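Local coordinates for tail spike protein gp49 (Pseudomonas phage LKA1, PDB 4RU4) that cleaves the O-specific polysaccharide of Pseudomonas as a lyase, and so helps the phage degrade the host cell envelope during entry, at the interface of chains A and B. Coordinates in Å, arbitrary orientation; residue numbers count along the deposited sequence, not the author numbering. Chains: chain A/B, tail spike protein gp49.

Contact 1: the interface of chains A and B. Residues chain A 516-518, 549, 551-552, 594-596; chain B 543-547, 568, 600.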
loop_
_atom_site.group_PDB
_atom_site.type_symbol
_atom_site.label_atom_id
_atom_site.label_comp_id
_atom_site.label_asym_id
_atom_site.label_seq_id
_atom_site.Cartn_x
_atom_site.Cartn_y
_atom_site.Cartn_z
ATOM N N GLY A 516 17.753 20.570 -22.495
ATOM C CA GLY A 516 18.195 20.863 -23.852
ATOM C C GLY A 516 17.170 21.579 -24.700
ATOM O O GLY A 516 16.052 21.859 -24.235
ATOM N N GLY A 517 17.528 21.835 -25.958
ATOM C CA GLY A 517 16.656 22.602 -26.838
ATOM C C GLY A 517 17.259 22.869 -28.213
ATOM O O GLY A 517 18.310 22.336 -28.575
ATOM N N ARG A 518 16.565 23.686 -29.000
ATOM C CA ARG A 518 17.021 24.011 -30.344
ATOM C C ARG A 518 17.222 25.512 -30.396
ATOM O O ARG A 518 16.309 26.266 -30.097
ATOM C CB ARG A 518 15.986 23.531 -31.363
ATOM C CG ARG A 518 15.880 22.005 -31.374
ATOM C CD ARG A 518 14.602 21.491 -32.056
ATOM N NE ARG A 518 14.396 22.037 -33.397
ATOM C CZ ARG A 518 14.688 21.383 -34.521
ATOM N NH1 ARG A 518 15.188 20.161 -34.452
ATOM N NH2 ARG A 518 14.458 21.939 -35.719
ATOM N N THR A 549 24.563 19.508 -31.929
ATOM C CA THR A 549 24.479 19.012 -33.312
ATOM C C THR A 549 23.774 20.051 -34.170
ATOM O O THR A 549 22.777 20.648 -33.733
ATOM C CB THR A 549 23.697 17.674 -33.330
ATOM O OG1 THR A 549 24.527 16.655 -32.738
ATOM C CG2 THR A 549 23.296 17.261 -34.753
ATOM N N THR A 551 21.337 21.075 -37.137
ATOM C CA THR A 551 20.264 20.536 -37.977
ATOM C C THR A 551 19.606 21.606 -38.861
ATOM O O THR A 551 19.736 22.825 -38.621
ATOM C CB THR A 551 19.155 19.813 -37.154
ATOM O OG1 THR A 551 18.345 20.784 -36.478
ATOM C CG2 THR A 551 19.753 18.845 -36.140
ATOM N N ASP A 552 18.925 21.125 -39.897
ATOM C CA ASP A 552 18.000 21.900 -40.708
ATOM C C ASP A 552 18.655 22.930 -41.622
ATOM O O ASP A 552 18.064 23.946 -41.948
ATOM C CB ASP A 552 16.900 22.504 -39.839
ATOM C CG ASP A 552 15.947 21.442 -39.317
ATOM O OD1 ASP A 552 15.108 20.947 -40.110
ATOM O OD2 ASP A 552 16.075 21.073 -38.137
ATOM N N ASN A 594 21.164 22.067 -31.924
ATOM C CA ASN A 594 20.430 21.215 -31.010
ATOM C C ASN A 594 21.382 20.884 -29.863
ATOM O O ASN A 594 22.374 20.187 -30.050
ATOM C CB ASN A 594 20.013 19.922 -31.730
ATOM C CG ASN A 594 18.904 20.136 -32.780
ATOM O OD1 ASN A 594 17.880 19.437 -32.766
ATOM N ND2 ASN A 594 19.102 21.115 -33.692
ATOM N N TRP A 595 21.107 21.420 -28.686
ATOM C CA TRP A 595 21.990 21.217 -27.549
ATOM C C TRP A 595 21.289 20.401 -26.468
ATOM O O TRP A 595 20.067 20.446 -26.320
ATOM C CB TRP A 595 22.463 22.562 -26.963
ATOM C CG TRP A 595 21.338 23.296 -26.254
ATOM C CD1 TRP A 595 20.398 24.112 -26.833
ATOM C CD2 TRP A 595 21.028 23.254 -24.858
ATOM N NE1 TRP A 595 19.527 24.583 -25.886
ATOM C CE2 TRP A 595 19.885 24.066 -24.663
ATOM C CE3 TRP A 595 21.607 22.605 -23.748
ATOM C CZ2 TRP A 595 19.321 24.267 -23.407
ATOM C CZ3 TRP A 595 21.040 22.783 -22.507
ATOM C CH2 TRP A 595 19.897 23.609 -22.341
ATOM N N GLN A 596 22.072 19.643 -25.716
ATOM C CA GLN A 596 21.599 19.090 -24.462
ATOM C C GLN A 596 22.728 18.915 -23.440
ATOM O O GLN A 596 23.905 18.908 -23.801
ATOM C CB GLN A 596 20.840 17.778 -24.691
ATOM C CG GLN A 596 21.692 16.649 -25.243
ATOM C CD GLN A 596 20.830 15.588 -25.915
ATOM O OE1 GLN A 596 20.311 15.801 -27.010
ATOM N NE2 GLN A 596 20.654 14.454 -25.248
ATOM N N ALA B 543 9.229 19.244 -33.401
ATOM C CA ALA B 543 10.562 18.727 -33.744
ATOM C C ALA B 543 11.379 18.530 -32.476
ATOM O O ALA B 543 11.478 19.415 -31.637
ATOM C CB ALA B 543 11.277 19.650 -34.677
ATOM N N PRO B 544 11.910 17.325 -32.299
ATOM C CA PRO B 544 12.658 17.059 -31.078
ATOM C C PRO B 544 14.090 17.592 -31.165
ATOM O O PRO B 544 14.545 18.023 -32.241
ATOM C CB PRO B 544 12.663 15.532 -31.022
ATOM C CG PRO B 544 12.620 15.116 -32.505
ATOM C CD PRO B 544 11.677 16.112 -33.108
ATOM N N THR B 545 14.769 17.603 -30.024
ATOM C CA THR B 545 16.187 17.933 -29.968
ATOM C C THR B 545 16.969 16.718 -30.420
ATOM O O THR B 545 16.869 15.666 -29.814
ATOM C CB THR B 545 16.560 18.336 -28.531
ATOM O OG1 THR B 545 15.707 19.429 -28.140
ATOM C CG2 THR B 545 18.023 18.793 -28.406
ATOM N N VAL B 546 17.717 16.868 -31.512
ATOM C CA VAL B 546 18.383 15.745 -32.181
ATOM C C VAL B 546 19.914 15.827 -32.081
ATOM O O VAL B 546 20.495 16.904 -32.300
ATOM C CB VAL B 546 17.980 15.743 -33.691
ATOM C CG1 VAL B 546 18.756 14.677 -34.483
ATOM C CG2 VAL B 546 16.447 15.528 -33.819
ATOM N N GLN B 547 20.564 14.708 -31.756
ATOM C CA GLN B 547 22.028 14.603 -31.881
ATOM C C GLN B 547 22.413 13.570 -32.920
ATOM O O GLN B 547 21.741 12.549 -33.074
ATOM C CB GLN B 547 22.666 14.224 -30.534
ATOM C CG GLN B 547 22.200 15.102 -29.374
ATOM C CD GLN B 547 22.686 16.537 -29.502
ATOM O OE1 GLN B 547 23.695 16.813 -30.156
ATOM N NE2 GLN B 547 21.983 17.455 -28.847
ATOM N N THR B 568 14.727 17.933 -40.011
ATOM C CA THR B 568 14.149 17.244 -38.872
ATOM C C THR B 568 12.701 17.688 -38.796
ATOM O O THR B 568 12.332 18.752 -39.311
ATOM C CB THR B 568 14.855 17.565 -37.507
ATOM O OG1 THR B 568 14.728 18.957 -37.211
ATOM C CG2 THR B 568 16.363 17.204 -37.533
ATOM N N TYR B 600 13.526 17.957 -23.797
ATOM C CA TYR B 600 14.111 18.028 -22.465
ATOM C C TYR B 600 13.992 19.439 -21.919
ATOM O O TYR B 600 15.003 20.073 -21.658
ATOM C CB TYR B 600 15.607 17.660 -22.512
ATOM C CG TYR B 600 15.984 16.506 -23.440
ATOM C CD1 TYR B 600 15.793 15.186 -23.064
ATOM C CD2 TYR B 600 16.586 16.754 -24.671
ATOM C CE1 TYR B 600 16.167 14.139 -23.909
ATOM C CE2 TYR B 600 16.951 15.725 -25.521
ATOM C CZ TYR B 600 16.751 14.421 -25.142
ATOM O OH TYR B 600 17.137 13.407 -26.014
HETATM O O HOH W 1 18.576 14.140 -28.148
HETATM O O HOH W 2 19.256 11.913 -24.851
HETATM O O HOH W 3 26.327 15.099 -30.620
#
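Strands 510-522, 545-551 and 590-600 of chain A, with loop residue A:Asp552, receive from chain B the loop at 543-544, the start of strand 545-551, the strand residue B:Thr568 and the end of strand 590-600. Much of this patch belongs to the tailspike Ig-like domain. A:Arg518 bends at chi3 (52°) and meets B:Thr568 tip to tip; NH1 donates to the hydroxyl OG1 at 3.0 Å and to the carbonyl oxygen of B:Pro544, while the methyl of B:Ala543 lies over the centre of one guanidinium face. B:Thr568 OG1 donates to A:Asp552 OD2 at 2.7 Å, on the syn lone pair. That oxygen also accepts from A:Thr551 OG1 and, in a salt bridge, from A:Arg518 NH2, probably keeping the carboxylate ionised. A:Asp552 OD1 accepts the backbone N of B:Thr568 at 3.0 Å, from above the carboxylate plane. The amide oxygen OD1 of A:Asn594 accepts B:Val546 N almost straight (173°), on a lone pair. B:Gln547, bent at chi2 (-67°), meets A:Gln596 tip to tip with the amide planes nearly perpendicular. B:Gln547 NE2 donates to A:Gln596 OE1 at 3.0 Å and to the A:Asn594 carbonyl, and B:Gln547 OE1 accepts from A:Thr549 OG1 at 2.7 Å. A:Gly516 N donates to the carbonyl oxygen of B:Tyr600, on a lone pair.

Contact 2: the interface of chains A and B. Residues chain A 74, 94, 97; chain B 13-14, 69, 90, 205.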
loop_
_atom_site.group_PDB
_atom_site.type_symbol
_atom_site.label_atom_id
_atom_site.label_comp_id
_atom_site.label_asym_id
_atom_site.label_seq_id
_atom_site.Cartn_x
_atom_site.Cartn_y
_atom_site.Cartn_z
ATOM N N SER A 74 -21.728 -2.457 30.686
ATOM C CA SER A 74 -21.766 -0.999 30.750
ATOM C C SER A 74 -21.853 -0.551 32.182
ATOM O O SER A 74 -22.628 -1.098 32.969
ATOM C CB SER A 74 -22.997 -0.440 30.037
ATOM O OG SER A 74 -22.853 -0.524 28.647
ATOM N N ASP A 94 -18.649 -3.972 26.837
ATOM C CA ASP A 94 -19.713 -3.811 25.861
ATOM C C ASP A 94 -19.437 -2.610 24.947
ATOM O O ASP A 94 -20.359 -2.077 24.322
ATOM C CB ASP A 94 -21.044 -3.573 26.584
ATOM C CG ASP A 94 -21.541 -4.796 27.336
ATOM O OD1 ASP A 94 -21.241 -5.927 26.904
ATOM O OD2 ASP A 94 -22.254 -4.625 28.356
ATOM N N THR A 97 -19.100 2.333 26.656
ATOM C CA THR A 97 -19.888 2.568 27.866
ATOM C C THR A 97 -19.392 1.687 29.015
ATOM O O THR A 97 -19.845 1.832 30.149
ATOM C CB THR A 97 -21.398 2.275 27.605
ATOM O OG1 THR A 97 -21.523 1.014 26.936
ATOM C CG2 THR A 97 -22.030 3.367 26.731
ATOM N N GLY B 13 -24.196 -7.309 24.842
ATOM C CA GLY B 13 -25.015 -6.203 25.309
ATOM C C GLY B 13 -25.787 -6.532 26.575
ATOM O O GLY B 13 -25.831 -7.684 26.996
ATOM N N ARG B 14 -26.400 -5.520 27.183
ATOM C CA ARG B 14 -27.178 -5.713 28.405
ATOM C C ARG B 14 -28.570 -6.329 28.165
ATOM O O ARG B 14 -28.852 -7.414 28.674
ATOM C CB ARG B 14 -27.306 -4.403 29.188
ATOM C CG ARG B 14 -26.060 -3.963 29.928
ATOM C CD ARG B 14 -26.425 -2.937 31.003
ATOM N NE ARG B 14 -26.401 -1.548 30.532
ATOM C CZ ARG B 14 -27.105 -0.547 31.068
ATOM N NH1 ARG B 14 -27.004 0.682 30.566
ATOM N NH2 ARG B 14 -27.922 -0.769 32.095
ATOM N N PRO B 69 -27.012 -1.128 26.191
ATOM C CA PRO B 69 -26.602 -1.809 24.962
ATOM C C PRO B 69 -27.548 -2.969 24.685
ATOM O O PRO B 69 -27.987 -3.651 25.617
ATOM C CB PRO B 69 -25.183 -2.336 25.290
ATOM C CG PRO B 69 -24.694 -1.456 26.378
ATOM C CD PRO B 69 -25.934 -1.103 27.197
ATOM N N GLN B 90 -26.554 1.329 20.442
ATOM C CA GLN B 90 -25.615 0.223 20.627
ATOM C C GLN B 90 -26.357 -1.067 20.382
ATOM O O GLN B 90 -27.261 -1.418 21.148
ATOM C CB GLN B 90 -25.068 0.230 22.052
ATOM C CG GLN B 90 -24.295 1.486 22.376
ATOM C CD GLN B 90 -23.932 1.518 23.836
ATOM O OE1 GLN B 90 -24.778 1.797 24.681
ATOM N NE2 GLN B 90 -22.690 1.197 24.145
ATOM N N VAL B 205 -22.570 7.137 22.179
ATOM C CA VAL B 205 -21.902 5.972 21.603
ATOM C C VAL B 205 -22.757 5.324 20.512
ATOM O O VAL B 205 -23.898 4.942 20.761
ATOM C CB VAL B 205 -21.591 4.961 22.736
ATOM C CG1 VAL B 205 -20.969 3.660 22.193
ATOM C CG2 VAL B 205 -20.662 5.647 23.773
HETATM O O HOH W 4 -21.219 -0.243 22.360
#
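Two hydrogen bonds grip the hydroxyl OG1 of A:Thr97, one from each chain. From across the interface the amide nitrogen NE2 of B:Gln90 donates to A:Thr97 OG1 at 3.0 Å, nearly straight (171° at H) and with the hydroxyl lying in the amide plane. Within chain A, the hydroxyl OG of A:Ser74 pairs with A:Thr97 OG1 at 2.7 Å, in a bond whose direction is not settled. B:Gln90 is extended beyond CG (chi2 173°), which carries its amide tip to tip against the threonine. A:Thr97 holds OG1 in the crowded position between its backbone N and carbonyl carbon (chi1 48°), and its methyl CG2 packs beside the amide, 3.9 Å from B:Gln90 CD. The same methyl also touches CG2 of B:Val205. A water 2.7 Å from B:Gln90 NE2 bridges to the carbonyl oxygen of A:Asp94, so the amide nitrogen is held by both a side chain and a solvent link. The ring of B:Pro69 lies near A:Ser74, and OD2 of A:Asp94 accepts the backbone N of A:Ser74 from above the carboxylate plane. The poorly ordered B:Arg14 crosses A:Asp94 without a salt bridge. The site lies near the N-terminal end of the spike, where chain A supplies the turn before strand 75-79 and the loop joining strands 89-93 and 98-103, and chain B contributes its own strand 89-93 and nearby loops.

Contact 3: the interface of chains A and B. Residues chain A 386, 426-427, 458-460, 488-490; chain B 423, 425, 455, 483, 485, 511.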
loop_
_atom_site.group_PDB
_atom_site.type_symbol
_atom_site.label_atom_id
_atom_site.label_comp_id
_atom_site.label_asym_id
_atom_site.label_seq_id
_atom_site.Cartn_x
_atom_site.Cartn_y
_atom_site.Cartn_z
ATOM N N GLN A 386 6.392 6.601 -2.379
ATOM C CA GLN A 386 5.126 7.094 -2.927
ATOM C C GLN A 386 4.275 7.763 -1.860
ATOM O O GLN A 386 3.074 7.476 -1.746
ATOM C CB GLN A 386 4.320 5.937 -3.531
ATOM C CG GLN A 386 5.090 5.076 -4.514
ATOM C CD GLN A 386 5.314 5.753 -5.856
ATOM O OE1 GLN A 386 4.496 6.550 -6.298
ATOM N NE2 GLN A 386 6.439 5.439 -6.509
ATOM N N GLY A 426 8.910 8.582 -6.088
ATOM C CA GLY A 426 7.550 8.899 -6.520
ATOM C C GLY A 426 6.787 9.751 -5.527
ATOM O O GLY A 426 7.372 10.463 -4.704
ATOM N N GLY A 427 5.459 9.705 -5.616
ATOM C CA GLY A 427 4.642 10.485 -4.721
ATOM C C GLY A 427 4.659 11.951 -5.114
ATOM O O GLY A 427 5.005 12.298 -6.253
ATOM N N GLY A 458 11.355 10.541 -9.186
ATOM C CA GLY A 458 9.986 10.288 -9.643
ATOM C C GLY A 458 8.905 11.174 -9.027
ATOM O O GLY A 458 7.739 11.125 -9.439
ATOM N N GLN A 459 9.295 12.007 -8.056
ATOM C CA GLN A 459 8.334 12.792 -7.256
ATOM C C GLN A 459 7.790 13.979 -8.044
ATOM O O GLN A 459 8.510 14.608 -8.804
ATOM C CB GLN A 459 9.044 13.341 -6.018
ATOM C CG GLN A 459 8.154 14.013 -4.999
ATOM C CD GLN A 459 9.004 14.658 -3.912
ATOM O OE1 GLN A 459 9.779 15.591 -4.181
ATOM N NE2 GLN A 459 8.917 14.124 -2.696
ATOM N N ALA A 460 6.513 14.282 -7.860
ATOM C CA ALA A 460 5.911 15.463 -8.473
ATOM C C ALA A 460 5.872 16.558 -7.408
ATOM O O ALA A 460 5.357 16.364 -6.316
ATOM C CB ALA A 460 4.488 15.137 -8.980
ATOM N N ASN A 488 13.831 12.286 -12.894
ATOM C CA ASN A 488 12.399 12.191 -13.152
ATOM C C ASN A 488 11.556 13.003 -12.187
ATOM O O ASN A 488 10.582 12.507 -11.658
ATOM C CB ASN A 488 11.948 10.720 -13.155
ATOM C CG ASN A 488 12.820 9.867 -14.051
ATOM O OD1 ASN A 488 13.197 10.313 -15.113
ATOM N ND2 ASN A 488 13.181 8.660 -13.607
ATOM N N LEU A 489 11.933 14.262 -11.966
ATOM C CA LEU A 489 11.162 15.124 -11.073
ATOM C C LEU A 489 10.223 16.010 -11.909
ATOM O O LEU A 489 10.621 16.559 -12.955
ATOM C CB LEU A 489 12.108 15.985 -10.195
ATOM C CG LEU A 489 13.068 15.212 -9.281
ATOM C CD1 LEU A 489 13.861 16.157 -8.341
ATOM C CD2 LEU A 489 12.279 14.184 -8.454
ATOM N N ALA A 490 8.970 16.123 -11.495
ATOM C CA ALA A 490 8.065 17.065 -12.169
ATOM C C ALA A 490 7.863 18.301 -11.287
ATOM O O ALA A 490 7.849 18.190 -10.053
ATOM C CB ALA A 490 6.719 16.399 -12.485
ATOM N N LEU B 423 -1.364 12.957 -12.200
ATOM C CA LEU B 423 -0.155 12.132 -12.077
ATOM C C LEU B 423 -0.475 10.673 -12.256
ATOM O O LEU B 423 -1.320 10.141 -11.525
ATOM C CB LEU B 423 0.463 12.285 -10.673
ATOM C CG LEU B 423 0.598 13.723 -10.157
ATOM C CD1 LEU B 423 1.147 13.767 -8.741
ATOM C CD2 LEU B 423 1.432 14.595 -11.104
ATOM N N GLN B 425 1.645 7.274 -12.007
ATOM C CA GLN B 425 2.973 6.831 -11.598
ATOM C C GLN B 425 3.044 5.317 -11.474
ATOM O O GLN B 425 2.440 4.706 -10.583
ATOM C CB GLN B 425 3.418 7.476 -10.285
ATOM C CG GLN B 425 3.438 9.021 -10.296
ATOM C CD GLN B 425 4.011 9.583 -8.993
ATOM O OE1 GLN B 425 4.223 8.835 -8.043
ATOM N NE2 GLN B 425 4.256 10.889 -8.945
ATOM N N GLN B 455 1.835 14.399 -15.536
ATOM C CA GLN B 455 3.007 13.561 -15.371
ATOM C C GLN B 455 2.550 12.133 -15.683
ATOM O O GLN B 455 1.801 11.545 -14.910
ATOM C CB GLN B 455 3.525 13.626 -13.909
ATOM C CG GLN B 455 4.763 12.757 -13.626
ATOM C CD GLN B 455 4.961 12.455 -12.148
ATOM O OE1 GLN B 455 3.992 12.213 -11.415
ATOM N NE2 GLN B 455 6.218 12.486 -11.696
ATOM N N TYR B 483 4.285 21.934 -16.484
ATOM C CA TYR B 483 4.982 20.787 -17.077
ATOM C C TYR B 483 4.047 19.855 -17.807
ATOM O O TYR B 483 2.857 19.742 -17.481
ATOM C CB TYR B 483 5.751 19.960 -16.022
ATOM C CG TYR B 483 4.907 19.415 -14.868
ATOM C CD1 TYR B 483 4.282 18.167 -14.957
ATOM C CD2 TYR B 483 4.763 20.142 -13.685
ATOM C CE1 TYR B 483 3.536 17.659 -13.893
ATOM C CE2 TYR B 483 4.014 19.657 -12.626
ATOM C CZ TYR B 483 3.415 18.407 -12.733
ATOM O OH TYR B 483 2.692 17.918 -11.680
ATOM N N ILE B 485 4.810 15.946 -19.079
ATOM C CA ILE B 485 5.883 14.947 -18.989
ATOM C C ILE B 485 5.349 13.569 -19.358
ATOM O O ILE B 485 4.330 13.129 -18.816
ATOM C CB ILE B 485 6.468 14.924 -17.549
ATOM C CG1 ILE B 485 7.258 16.205 -17.310
ATOM C CG2 ILE B 485 7.361 13.677 -17.322
ATOM C CD1 ILE B 485 7.597 16.474 -15.821
ATOM N N ARG B 511 8.764 17.246 -21.366
ATOM C CA ARG B 511 9.752 16.174 -21.369
ATOM C C ARG B 511 9.159 14.977 -22.124
ATOM O O ARG B 511 8.057 14.532 -21.796
ATOM C CB ARG B 511 10.138 15.786 -19.927
ATOM C CG ARG B 511 11.249 14.770 -19.836
ATOM C CD ARG B 511 11.492 14.318 -18.394
ATOM N NE ARG B 511 11.618 15.429 -17.493
ATOM C CZ ARG B 511 11.180 15.448 -16.232
ATOM N NH1 ARG B 511 10.623 14.386 -15.643
ATOM N NH2 ARG B 511 11.355 16.551 -15.544
#
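CG of B:Gln455 stands anti to the backbone N (chi1 179°), B:Gln425 runs extended beyond CG (chi2 -175°), and B:Arg511 starts anti and then bends at chi3 (-49°), sending three polar tips from strands of chain B towards loop residues of chain A. Most of the patch lies along the pectin lyase-like parallel beta-helix, where side chains projecting from strands of one subunit meet loops of the next. The amide of B:Gln425 pairs with both backbone polar groups of A:Gly427: OE1 accepts its N at 2.9 Å on a lone pair, and NE2 donates to its O at 3.1 Å from above the peptide plane. The other N-H of NE2 goes to OE1 of B:Gln455, in plane and on a lone pair, which fixes the rotation of both amides. NE2 of B:Gln455 reaches the carbonyl oxygen of A:Gly458 at 3.0 Å. As modelled, OE1 of A:Gln386 and OE1 of B:Gln425 clash at 2.9 Å; a flipped A:Gln386 amide could turn this into a hydrogen bond, at the cost of the weak bond its OE1 accepts from A:Gly427 N. NH2 of B:Arg511 donates nearly straight to the A:Leu489 carbonyl oxygen at 2.7 Å, within the guanidinium plane, while CD1 of B:Ile485 covers one guanidinium face. The methyl of A:Ala490 packs tightly on that CD1 and sits over one face of the B:Tyr483 ring, offset toward its rim, 3.8 Å from the centroid. A:Ala460 CB packs against both methyls of B:Leu423, 3.6 Å from CD1.

The three contacts follow one another along the length of the spike. The C-alpha centres of contact 2 and contact 3 lie about 50 Å apart, those of contact 3 and contact 1 about 23 Å, and those of contact 1 and contact 2 about 73 Å, so the three run nearly in line. Contact 1 and contact 3 share strand 510-522, used by chain A in the former and by chain B in the latter. The deposited assembly holds three copies, as expected for phage tailspikes, and each contact should recur between neighbouring subunits, joining the trimer at several levels along its length.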